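Local coordinates for protein toluene, o-xylene monooxygenase oxygenase subunit (Pseudomonas stutzeri, PDB 2INC) that probably serves as the non-catalytic beta-type subunit of a diiron hydroxylase complex that oxidises aromatics such as toluene and o-xylene, at residues B[122-127]-B[221-226]; B[184-189]-B[194-199]. All coordinates share one frame; numbering follows the deposited sequence.

Overall arrangement
Following the chain from its N terminus, helix 121-138 comes first, and its segment 122-127 packs on 221-226 of helix 208-237, 94 residues on, in interaction 1, which closes a long, mostly helical loop. Inside that loop lies interaction 2, a short-range contact in which helix 182-188 folds against helix 190-202 across the bend between them. The two are therefore nested, not crossed, with centres about 11 Å apart. They also touch: Tyr-123 stacks on Trp-186, Ala-127 meets Ile-199, and Phe-195 packs on Val-223. The pair thus illustrates how a local bend between consecutive helices can be built into a tertiary helix bundle.

Interaction 1: residues B[122-127]-B[221-226]; sequences RYLFHA and PAVEEA
At the rim of the Phe-125 ring, near its plane, sits CG1 of Val-223, 4.2 Å from CE2; the ring also packs edge-to-face with Trp-158 of helix 142-172. Both methyls of Val-223 meet Leu-124 CD2, and CG1 alone also reaches the phenylalanine edge. CG2 meets Leu-124 CD2 at 3.9 Å, tip to tip, and also reaches CD1 of the same leucine at 4.1 Å. The leucine is carried across by CG standing opposite the backbone N (chi1 179°), whereas the ring of Phe-125 comes in obliquely from the next position on the helix. Cutting this valine back to an alanine takes away both methyls and is likely to open a gap beside Leu-124 CD2 and the ring edge. Phe-195 of helix 190-202 also packs on Val-223, so three apolar side chains converge on one valine. The buried area is modest, 115 Å², and the nearest CA atoms, of Leu-124 and Val-223, remain 8.4 Å apart: side chains, not backbones, join the two helices of this ferritin-like bundle. Charges turn elsewhere, Glu-224 pairing with Arg-258 and Lys-220. What holds this interface is accordingly purely apolar packing, with no directional bond to fix its register.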
loop_
_atom_site.group_PDB
_atom_site.type_symbol
_atom_site.label_atom_id
_atom_site.label_comp_id
_atom_site.label_asym_id
_atom_site.label_seq_id
_atom_site.Cartn_x
_atom_site.Cartn_y
_atom_site.Cartn_z
ATOM N N ARG B 122 -23.198 -10.560 26.511
ATOM C CA ARG B 122 -23.379 -9.706 25.338
ATOM C C ARG B 122 -24.078 -8.387 25.759
ATOM O O ARG B 122 -23.782 -7.311 25.214
ATOM C CB ARG B 122 -24.089 -10.432 24.186
ATOM C CG ARG B 122 -25.619 -10.535 24.284
ATOM C CD ARG B 122 -26.165 -10.981 22.932
ATOM N NE ARG B 122 -27.628 -11.171 23.014
ATOM C CZ ARG B 122 -28.187 -12.336 23.245
ATOM N NH1 ARG B 122 -27.407 -13.413 23.353
ATOM N NH2 ARG B 122 -29.508 -12.439 23.304
ATOM N N TYR B 123 -24.982 -8.467 26.740
ATOM C CA TYR B 123 -25.653 -7.254 27.255
ATOM C C TYR B 123 -24.649 -6.385 28.013
ATOM O O TYR B 123 -24.531 -5.170 27.799
ATOM C CB TYR B 123 -26.912 -7.626 28.091
ATOM C CG TYR B 123 -27.943 -8.260 27.179
ATOM C CD1 TYR B 123 -28.769 -7.458 26.405
ATOM C CD2 TYR B 123 -28.059 -9.647 27.046
ATOM C CE1 TYR B 123 -29.676 -7.998 25.526
ATOM C CE2 TYR B 123 -29.000 -10.201 26.102
ATOM C CZ TYR B 123 -29.780 -9.366 25.383
ATOM O OH TYR B 123 -30.707 -9.828 24.430
ATOM N N LEU B 124 -23.902 -6.976 28.895
ATOM C CA LEU B 124 -23.028 -6.173 29.697
ATOM C C LEU B 124 -21.951 -5.490 28.807
ATOM O O LEU B 124 -21.670 -4.323 28.994
ATOM C CB LEU B 124 -22.385 -7.034 30.770
ATOM C CG LEU B 124 -21.407 -6.278 31.667
ATOM C CD1 LEU B 124 -21.980 -4.920 32.226
ATOM C CD2 LEU B 124 -21.109 -7.195 32.867
ATOM N N PHE B 125 -21.390 -6.199 27.835
ATOM C CA PHE B 125 -20.332 -5.618 26.988
ATOM C C PHE B 125 -20.905 -4.537 26.094
ATOM O O PHE B 125 -20.236 -3.521 25.874
ATOM C CB PHE B 125 -19.603 -6.697 26.118
ATOM C CG PHE B 125 -18.803 -7.706 26.917
ATOM C CD1 PHE B 125 -18.519 -8.974 26.359
ATOM C CD2 PHE B 125 -18.317 -7.421 28.178
ATOM C CE1 PHE B 125 -17.786 -9.934 27.039
ATOM C CE2 PHE B 125 -17.584 -8.380 28.898
ATOM C CZ PHE B 125 -17.307 -9.641 28.326
ATOM N N HIS B 126 -22.142 -4.723 25.596
ATOM C CA HIS B 126 -22.765 -3.651 24.840
ATOM C C HIS B 126 -23.065 -2.424 25.723
ATOM O O HIS B 126 -22.845 -1.308 25.289
ATOM C CB HIS B 126 -24.045 -4.096 24.133
ATOM C CG HIS B 126 -24.592 -3.036 23.217
ATOM N ND1 HIS B 126 -23.930 -2.625 22.081
ATOM C CD2 HIS B 126 -25.679 -2.242 23.328
ATOM C CE1 HIS B 126 -24.613 -1.649 21.502
ATOM N NE2 HIS B 126 -25.692 -1.411 22.231
ATOM N N ALA B 127 -23.453 -2.635 26.977
ATOM C CA ALA B 127 -23.661 -1.522 27.917
ATOM C C ALA B 127 -22.334 -0.790 28.153
ATOM O O ALA B 127 -22.323 0.422 28.250
ATOM C CB ALA B 127 -24.221 -2.046 29.250
ATOM N N PRO B 221 -13.158 -2.136 35.924
ATOM C CA PRO B 221 -12.342 -3.131 36.649
ATOM C C PRO B 221 -13.156 -4.225 37.343
ATOM O O PRO B 221 -12.686 -5.345 37.373
ATOM C CB PRO B 221 -11.494 -2.275 37.613
ATOM C CG PRO B 221 -11.399 -0.912 36.833
ATOM C CD PRO B 221 -12.865 -0.764 36.365
ATOM N N ALA B 222 -14.375 -3.931 37.811
ATOM C CA ALA B 222 -15.269 -4.961 38.364
ATOM C C ALA B 222 -15.720 -5.948 37.292
ATOM O O ALA B 222 -15.737 -7.155 37.530
ATOM C CB ALA B 222 -16.465 -4.367 39.078
ATOM N N VAL B 223 -16.156 -5.448 36.133
ATOM C CA VAL B 223 -16.539 -6.339 35.018
ATOM C C VAL B 223 -15.360 -7.216 34.581
ATOM O O VAL B 223 -15.487 -8.433 34.364
ATOM C CB VAL B 223 -17.058 -5.535 33.806
ATOM C CG1 VAL B 223 -17.287 -6.485 32.619
ATOM C CG2 VAL B 223 -18.330 -4.839 34.178
ATOM N N GLU B 224 -14.180 -6.609 34.482
ATOM C CA GLU B 224 -13.049 -7.322 33.914
ATOM C C GLU B 224 -12.598 -8.400 34.879
ATOM O O GLU B 224 -12.249 -9.484 34.452
ATOM C CB GLU B 224 -11.916 -6.361 33.583
ATOM C CG GLU B 224 -12.323 -5.409 32.418
ATOM C CD GLU B 224 -11.623 -4.049 32.470
ATOM O OE1 GLU B 224 -10.682 -3.842 33.317
ATOM O OE2 GLU B 224 -12.019 -3.182 31.648
ATOM N N GLU B 225 -12.608 -8.099 36.179
ATOM C CA GLU B 225 -12.180 -9.096 37.179
ATOM C C GLU B 225 -13.185 -10.242 37.327
ATOM O O GLU B 225 -12.802 -11.406 37.341
ATOM C CB GLU B 225 -11.768 -8.441 38.510
ATOM C CG GLU B 225 -10.489 -7.548 38.413
ATOM C CD GLU B 225 -9.267 -8.177 37.686
ATOM O OE1 GLU B 225 -8.878 -9.331 38.011
ATOM O OE2 GLU B 225 -8.662 -7.505 36.796
ATOM N N ALA B 226 -14.470 -9.939 37.328
ATOM C CA ALA B 226 -15.462 -11.000 37.376
ATOM C C ALA B 226 -15.513 -11.854 36.109
ATOM O O ALA B 226 -15.390 -13.096 36.149
ATOM C CB ALA B 226 -16.861 -10.413 37.720
#

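Interaction 2: residues B[184-189]-B[194-199]; sequences DVWEND and GFRELI
Helix 182-188 and helix 190-202 follow each other through a tight bend, and Trp-186 and Arg-196 fill its inner angle. The short helical segments lie at 77° to each other, with axes 9.7 Å apart. Arg-196 lays its aliphatic stem across the indole: CG sits over one face, offset toward the rim, 4.0 Å from the centroid of the six-membered ring in a CH-pi contact. With CG opposite the backbone N (chi1 -168°) and the chain extended as far as NE, the arginine runs on past the indole to Glu-187. There the CG of Glu-187 lies over the centre of the guanidinium, 4.0 Å from Arg-196 CZ. The carboxylate is not the arginine's partner: Glu-187 OE2 is bridged to Arg-183, and Arg-196 NE to Glu-200. At the indole edge, in plane, Ile-199 CG2 approaches Trp-186 CH2 to 4.0 Å. Two further bonds brace the bend, Gln-193 NE2 donating to the carbonyls of Trp-186 and Asp-189, while the Asp-189 side chain caps the start of helix 190-202. Beyond the bend, Trp-186 stacks with Tyr-123 of helix 121-138, and Phe-195 reaches Ala-226 on helix 208-237 and Ala-292 on helix 274-299.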
loop_
_atom_site.group_PDB
_atom_site.type_symbol
_atom_site.label_atom_id
_atom_site.label_comp_id
_atom_site.label_asym_id
_atom_site.label_seq_id
_atom_site.Cartn_x
_atom_site.Cartn_y
_atom_site.Cartn_z
ATOM N N ASP B 184 -33.371 -12.784 29.257
ATOM C CA ASP B 184 -34.080 -13.124 30.478
ATOM C C ASP B 184 -33.096 -13.412 31.613
ATOM O O ASP B 184 -33.334 -13.097 32.769
ATOM C CB ASP B 184 -34.903 -14.321 30.166
ATOM C CG ASP B 184 -36.126 -13.953 29.377
ATOM O OD1 ASP B 184 -36.624 -12.801 29.548
ATOM O OD2 ASP B 184 -36.609 -14.800 28.624
ATOM N N VAL B 185 -31.982 -14.020 31.291
ATOM C CA VAL B 185 -30.946 -14.194 32.320
ATOM C C VAL B 185 -30.436 -12.815 32.793
ATOM O O VAL B 185 -30.455 -12.524 33.978
ATOM C CB VAL B 185 -29.774 -15.050 31.801
ATOM C CG1 VAL B 185 -28.724 -15.244 32.879
ATOM C CG2 VAL B 185 -30.260 -16.411 31.406
ATOM N N TRP B 186 -29.968 -11.973 31.860
ATOM C CA TRP B 186 -29.481 -10.622 32.203
ATOM C C TRP B 186 -30.539 -9.836 33.022
ATOM O O TRP B 186 -30.203 -9.172 34.003
ATOM C CB TRP B 186 -29.131 -9.880 30.899
ATOM C CG TRP B 186 -28.852 -8.433 30.976
ATOM C CD1 TRP B 186 -29.613 -7.424 30.421
ATOM C CD2 TRP B 186 -27.724 -7.786 31.590
ATOM N NE1 TRP B 186 -29.032 -6.225 30.648
ATOM C CE2 TRP B 186 -27.868 -6.403 31.356
ATOM C CE3 TRP B 186 -26.637 -8.242 32.352
ATOM C CZ2 TRP B 186 -26.959 -5.459 31.825
ATOM C CZ3 TRP B 186 -25.713 -7.288 32.824
ATOM C CH2 TRP B 186 -25.888 -5.921 32.564
ATOM N N GLU B 187 -31.805 -9.905 32.592
ATOM C CA GLU B 187 -32.861 -9.145 33.298
ATOM C C GLU B 187 -33.356 -9.720 34.618
ATOM O O GLU B 187 -33.787 -8.929 35.464
ATOM C CB GLU B 187 -34.054 -8.960 32.363
ATOM C CG GLU B 187 -33.724 -7.977 31.258
ATOM C CD GLU B 187 -34.872 -7.808 30.289
ATOM O OE1 GLU B 187 -35.920 -8.374 30.553
ATOM O OE2 GLU B 187 -34.734 -7.143 29.248
ATOM N N ASN B 188 -33.272 -11.054 34.815
ATOM C CA ASN B 188 -33.891 -11.731 35.962
ATOM C C ASN B 188 -33.028 -12.571 36.895
ATOM O O ASN B 188 -33.476 -12.925 37.985
ATOM C CB ASN B 188 -35.109 -12.567 35.500
ATOM C CG ASN B 188 -36.077 -11.764 34.692
ATOM O OD1 ASN B 188 -36.783 -10.913 35.242
ATOM N ND2 ASN B 188 -36.103 -11.977 33.391
ATOM N N ASP B 189 -31.793 -12.913 36.503
ATOM C CA ASP B 189 -31.016 -13.822 37.318
ATOM C C ASP B 189 -30.325 -13.023 38.398
ATOM O O ASP B 189 -29.618 -12.071 38.065
ATOM C CB ASP B 189 -29.948 -14.542 36.427
ATOM C CG ASP B 189 -29.191 -15.638 37.160
ATOM O OD1 ASP B 189 -28.992 -16.719 36.555
ATOM O OD2 ASP B 189 -28.733 -15.441 38.309
ATOM N N GLY B 194 -26.554 -7.262 40.395
ATOM C CA GLY B 194 -25.525 -6.305 40.840
ATOM C C GLY B 194 -25.001 -5.587 39.625
ATOM O O GLY B 194 -25.088 -4.373 39.563
ATOM N N PHE B 195 -24.439 -6.314 38.649
ATOM C CA PHE B 195 -23.972 -5.654 37.404
ATOM C C PHE B 195 -24.982 -4.830 36.653
ATOM O O PHE B 195 -24.670 -3.752 36.143
ATOM C CB PHE B 195 -23.340 -6.661 36.431
ATOM C CG PHE B 195 -21.879 -6.970 36.787
ATOM C CD1 PHE B 195 -21.489 -8.260 37.145
ATOM C CD2 PHE B 195 -20.944 -5.930 36.867
ATOM C CE1 PHE B 195 -20.153 -8.513 37.569
ATOM C CE2 PHE B 195 -19.651 -6.166 37.252
ATOM C CZ PHE B 195 -19.251 -7.493 37.614
ATOM N N ARG B 196 -26.189 -5.336 36.524
ATOM C CA ARG B 196 -27.150 -4.607 35.724
ATOM C C ARG B 196 -27.518 -3.286 36.427
ATOM O O ARG B 196 -27.649 -2.253 35.767
ATOM C CB ARG B 196 -28.357 -5.491 35.561
ATOM C CG ARG B 196 -29.365 -5.028 34.517
ATOM C CD ARG B 196 -30.579 -5.942 34.631
ATOM N NE ARG B 196 -31.617 -5.262 33.947
ATOM C CZ ARG B 196 -32.910 -5.324 34.171
ATOM N NH1 ARG B 196 -33.455 -6.093 35.108
ATOM N NH2 ARG B 196 -33.642 -4.561 33.396
ATOM N N GLU B 197 -27.747 -3.312 37.738
ATOM C CA GLU B 197 -28.014 -2.076 38.484
ATOM C C GLU B 197 -26.858 -1.122 38.344
ATOM O O GLU B 197 -27.069 0.053 38.050
ATOM C CB GLU B 197 -28.262 -2.377 39.984
ATOM C CG GLU B 197 -28.527 -1.103 40.822
ATOM C CD GLU B 197 -29.005 -1.383 42.237
ATOM O OE1 GLU B 197 -29.000 -2.554 42.708
ATOM O OE2 GLU B 197 -29.356 -0.400 42.909
ATOM N N LEU B 198 -25.641 -1.611 38.583
ATOM C CA LEU B 198 -24.448 -0.787 38.438
ATOM C C LEU B 198 -24.362 -0.094 37.046
ATOM O O LEU B 198 -24.280 1.129 36.950
ATOM C CB LEU B 198 -23.230 -1.666 38.622
ATOM C CG LEU B 198 -21.889 -0.955 38.364
ATOM C CD1 LEU B 198 -21.648 0.346 39.206
ATOM C CD2 LEU B 198 -20.750 -1.945 38.539
ATOM N N ILE B 199 -24.400 -0.883 35.978
ATOM C CA ILE B 199 -24.267 -0.307 34.647
ATOM C C ILE B 199 -25.514 0.547 34.270
ATOM O O ILE B 199 -25.338 1.592 33.656
ATOM C CB ILE B 199 -23.924 -1.369 33.570
ATOM C CG1 ILE B 199 -23.364 -0.691 32.296
ATOM C CG2 ILE B 199 -25.171 -2.076 33.131
ATOM C CD1 ILE B 199 -22.077 0.248 32.489
#